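Local coordinates for protein CAS6A (Thermus thermophilus, PDB 4C97) that probably acts as a CRISPR-associated endoribonuclease of the Cas6 family, cutting CRISPR RNA in antiviral defence, at residues Phe132-Gly136 against Val137-Val141. The protein carries 1 engineered substitution. Numbering follows the deposited sequence.
Sequences FRRKG and VHYPV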
ATOM      1  N   PHE A 132      -9.120  -9.640  -2.243  1.00 10.45           N
ATOM      2  CA  PHE A 132     -10.208  -9.038  -1.469  1.00 12.63           C
ATOM      3  C   PHE A 132     -10.989 -10.120  -0.789  1.00 11.25           C
ATOM      4  O   PHE A 132     -11.026 -11.250  -1.240  1.00 14.76           O
ATOM      5  CB  PHE A 132     -11.135  -8.233  -2.415  1.00 12.29           C
ATOM      6  CG  PHE A 132     -10.389  -7.246  -3.224  1.00 10.26           C
ATOM      7  CD1 PHE A 132     -10.138  -5.981  -2.725  1.00 12.16           C
ATOM      8  CD2 PHE A 132      -9.828  -7.612  -4.441  1.00 10.04           C
ATOM      9  CE1 PHE A 132      -9.389  -5.093  -3.441  1.00  9.71           C
ATOM     10  CE2 PHE A 132      -9.093  -6.739  -5.156  1.00 10.31           C
ATOM     11  CZ  PHE A 132      -8.851  -5.460  -4.652  1.00  8.87           C
ATOM     12  N   ARG A 133     -11.584  -9.793   0.350  1.00 16.80           N
ATOM     13  CA  ARG A 133     -12.400 -10.769   1.047  1.00 26.25           C
ATOM     14  C   ARG A 133     -13.830 -10.614   0.565  1.00 23.59           C
ATOM     15  O   ARG A 133     -14.381  -9.528   0.612  1.00 28.26           O
ATOM     16  CB  ARG A 133     -12.320 -10.576   2.559  1.00 33.53           C
ATOM     17  CG  ARG A 133     -13.038 -11.677   3.342  1.00 55.53           C
ATOM     18  CD  ARG A 133     -12.760 -11.574   4.838  1.00 62.88           C
ATOM     19  NE  ARG A 133     -13.478 -12.580   5.626  1.00 59.23           N
ATOM     20  CZ  ARG A 133     -13.205 -13.885   5.622  1.00 63.20           C
ATOM     21  NH1 ARG A 133     -12.240 -14.370   4.847  1.00 62.16           N
ATOM     22  NH2 ARG A 133     -13.914 -14.709   6.388  1.00 60.30           N
ATOM     23  N   ARG A 134     -14.419 -11.698   0.079  1.00 21.09           N
ATOM     24  CA  ARG A 134     -15.821 -11.683  -0.288  1.00 32.91           C
ATOM     25  C   ARG A 134     -16.448 -12.983   0.178  1.00 41.73           C
ATOM     26  O   ARG A 134     -16.011 -14.067  -0.202  1.00 47.09           O
ATOM     27  CB  ARG A 134     -15.986 -11.476  -1.802  1.00 44.29           C
ATOM     28  CG  ARG A 134     -15.571 -12.675  -2.673  1.00 58.36           C
ATOM     29  CD  ARG A 134     -16.156 -12.637  -4.067  1.00 57.03           C
ATOM     30  NE  ARG A 134     -16.280 -11.276  -4.572  1.00 45.08           N
ATOM     31  CZ  ARG A 134     -16.932 -10.959  -5.686  1.00 50.50           C
ATOM     32  NH1 ARG A 134     -17.546 -11.905  -6.395  1.00 49.92           N
ATOM     33  NH2 ARG A 134     -16.987  -9.695  -6.069  1.00 48.02           N
ATOM     34  N   LYS A 135     -17.429 -12.880   1.065  1.00 38.98           N
ATOM     35  CA  LYS A 135     -18.205 -14.038   1.456  1.00 34.98           C
ATOM     36  C   LYS A 135     -17.330 -15.156   2.009  1.00 42.02           C
ATOM     37  O   LYS A 135     -17.477 -16.313   1.631  1.00 50.35           O
ATOM     38  CB  LYS A 135     -18.989 -14.526   0.247  1.00 45.31           C
ATOM     39  CG  LYS A 135     -19.557 -13.385  -0.586  1.00 55.20           C
ATOM     40  CD  LYS A 135     -20.184 -13.904  -1.866  1.00 65.62           C
ATOM     41  CE  LYS A 135     -21.646 -13.504  -1.989  1.00 66.69           C
ATOM     42  NZ  LYS A 135     -21.822 -12.384  -2.944  1.00 68.91           N
ATOM     43  N   GLY A 136     -16.415 -14.793   2.898  1.00 28.22           N
ATOM     44  CA  GLY A 136     -15.532 -15.755   3.521  1.00 32.12           C
ATOM     45  C   GLY A 136     -14.595 -16.452   2.566  1.00 33.57           C
ATOM     46  O   GLY A 136     -14.005 -17.473   2.919  1.00 47.18           O
ATOM     47  N   VAL A 137     -14.446 -15.909   1.359  1.00 29.75           N
ATOM     48  CA  VAL A 137     -13.394 -16.382   0.480  1.00 21.38           C
ATOM     49  C   VAL A 137     -12.603 -15.185  -0.032  1.00 22.85           C
ATOM     50  O   VAL A 137     -13.091 -14.052  -0.069  1.00 26.31           O
ATOM     51  CB  VAL A 137     -13.906 -17.269  -0.689  1.00 34.14           C
ATOM     52  CG1 VAL A 137     -14.911 -18.307  -0.181  1.00 37.04           C
ATOM     53  CG2 VAL A 137     -14.487 -16.439  -1.822  1.00 37.49           C
ATOM     54  N   HIS A 138     -11.367 -15.454  -0.395  1.00 17.57           N
ATOM     55  CA  HIS A 138     -10.532 -14.437  -1.006  1.00 15.36           C
ATOM     56  C   HIS A 138     -10.747 -14.451  -2.511  1.00 15.14           C
ATOM     57  O   HIS A 138     -10.877 -15.502  -3.113  1.00 19.70           O
ATOM     58  CB  HIS A 138      -9.081 -14.693  -0.655  1.00 16.60           C
ATOM     59  CG  HIS A 138      -8.753 -14.364   0.769  1.00 19.27           C
ATOM     60  ND1 HIS A 138      -7.941 -15.151   1.548  1.00 20.87           N
ATOM     61  CD2 HIS A 138      -9.123 -13.311   1.536  1.00 25.04           C
ATOM     62  CE1 HIS A 138      -7.839 -14.607   2.753  1.00 19.35           C
ATOM     63  NE2 HIS A 138      -8.529 -13.487   2.763  1.00 25.77           N
ATOM     64  N   TYR A 139     -10.774 -13.254  -3.099  1.00 11.12           N
ATOM     65  CA  TYR A 139     -11.119 -13.060  -4.519  1.00 12.50           C
ATOM     66  C   TYR A 139     -10.038 -12.184  -5.129  1.00 11.51           C
ATOM     67  O   TYR A 139      -9.741 -11.097  -4.594  1.00 11.02           O
ATOM     68  CB  TYR A 139     -12.470 -12.365  -4.610  1.00 10.99           C
ATOM     69  CG  TYR A 139     -12.990 -12.032  -5.998  1.00 10.79           C
ATOM     70  CD1 TYR A 139     -13.509 -13.002  -6.815  1.00 11.87           C
ATOM     71  CD2 TYR A 139     -13.034 -10.723  -6.442  1.00 10.46           C
ATOM     72  CE1 TYR A 139     -14.025 -12.683  -8.053  1.00 12.15           C
ATOM     73  CE2 TYR A 139     -13.581 -10.396  -7.679  1.00 10.42           C
ATOM     74  CZ  TYR A 139     -14.052 -11.381  -8.484  1.00 11.32           C
ATOM     75  OH  TYR A 139     -14.584 -11.044  -9.722  1.00 11.56           O
ATOM     76  N   PRO A 140      -9.437 -12.635  -6.241  1.00  9.93           N
ATOM     77  CA  PRO A 140      -8.215 -12.009  -6.722  1.00  9.52           C
ATOM     78  C   PRO A 140      -8.415 -11.068  -7.898  1.00 11.60           C
ATOM     79  O   PRO A 140      -7.415 -10.619  -8.433  1.00 14.05           O
ATOM     80  CB  PRO A 140      -7.404 -13.225  -7.185  1.00 12.27           C
ATOM     81  CG  PRO A 140      -8.455 -14.061  -7.840  1.00 11.18           C
ATOM     82  CD  PRO A 140      -9.615 -13.973  -6.856  1.00 12.15           C
ATOM     83  N   VAL A 141      -9.651 -10.761  -8.288  1.00  9.44           N
ATOM     84  CA  VAL A 141      -9.856  -9.915  -9.474  1.00  9.22           C
ATOM     85  C   VAL A 141      -9.934  -8.434  -9.082  1.00  9.64           C
ATOM     86  O   VAL A 141     -10.747  -8.056  -8.266  1.00  9.67           O
ATOM     87  CB  VAL A 141     -11.131 -10.295 -10.228  1.00 11.50           C
ATOM     88  CG1 VAL A 141     -11.292  -9.454 -11.517  1.00 13.11           C
ATOM     89  CG2 VAL A 141     -11.116 -11.760 -10.545  1.00 10.96           C
TER
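R134 lays its guanidinium flat over one face of the Y139 ring, CZ standing 3.8 Å from the ring centroid with the two planes only 8° apart, a cation-pi stack that is the tight part of the contact. The chain gets there by bending at chi3 (34°), which folds NE back over CG of the tyrosine while CG and CD pack against its CB. Arginine suits the place because its flat, delocalised charge can cover an aromatic face and still offer N-H groups at its rim; Y139 OH is hydrogen-bonded to E143, whose carboxylate also makes a long, weak ion pair with R134. Between the two strands run four backbone hydrogen bonds. R134 N meets V137 O at 2.7 Å, almost straight at 173°, and V137 N returns to R134 O; F132 and Y139 form the second hydrogen-bonded pair, with Y139 N 2.7 Å from F132 O. F132, the one buried residue here, packs its apolar ring on L146 and V147 of helix 144-158. The other face, carrying R133 and H138, is looser: the H138 ring turns its edge to F132 O, CD2 3.9 Å away, and its ND1 is hydrogen-bonded to T193. R133, exposed and extended, passes its guanidinium over G136 CA. At the solvent end K135 and G136 both take positive phi; glycine adopts it easily, whereas K135 does so as the first of the two central turn residues, its long polar chain leading away from the strands. Together they make a two-residue type I' beta hairpin, joining strands 129-134 and 137-139 on the protein surface.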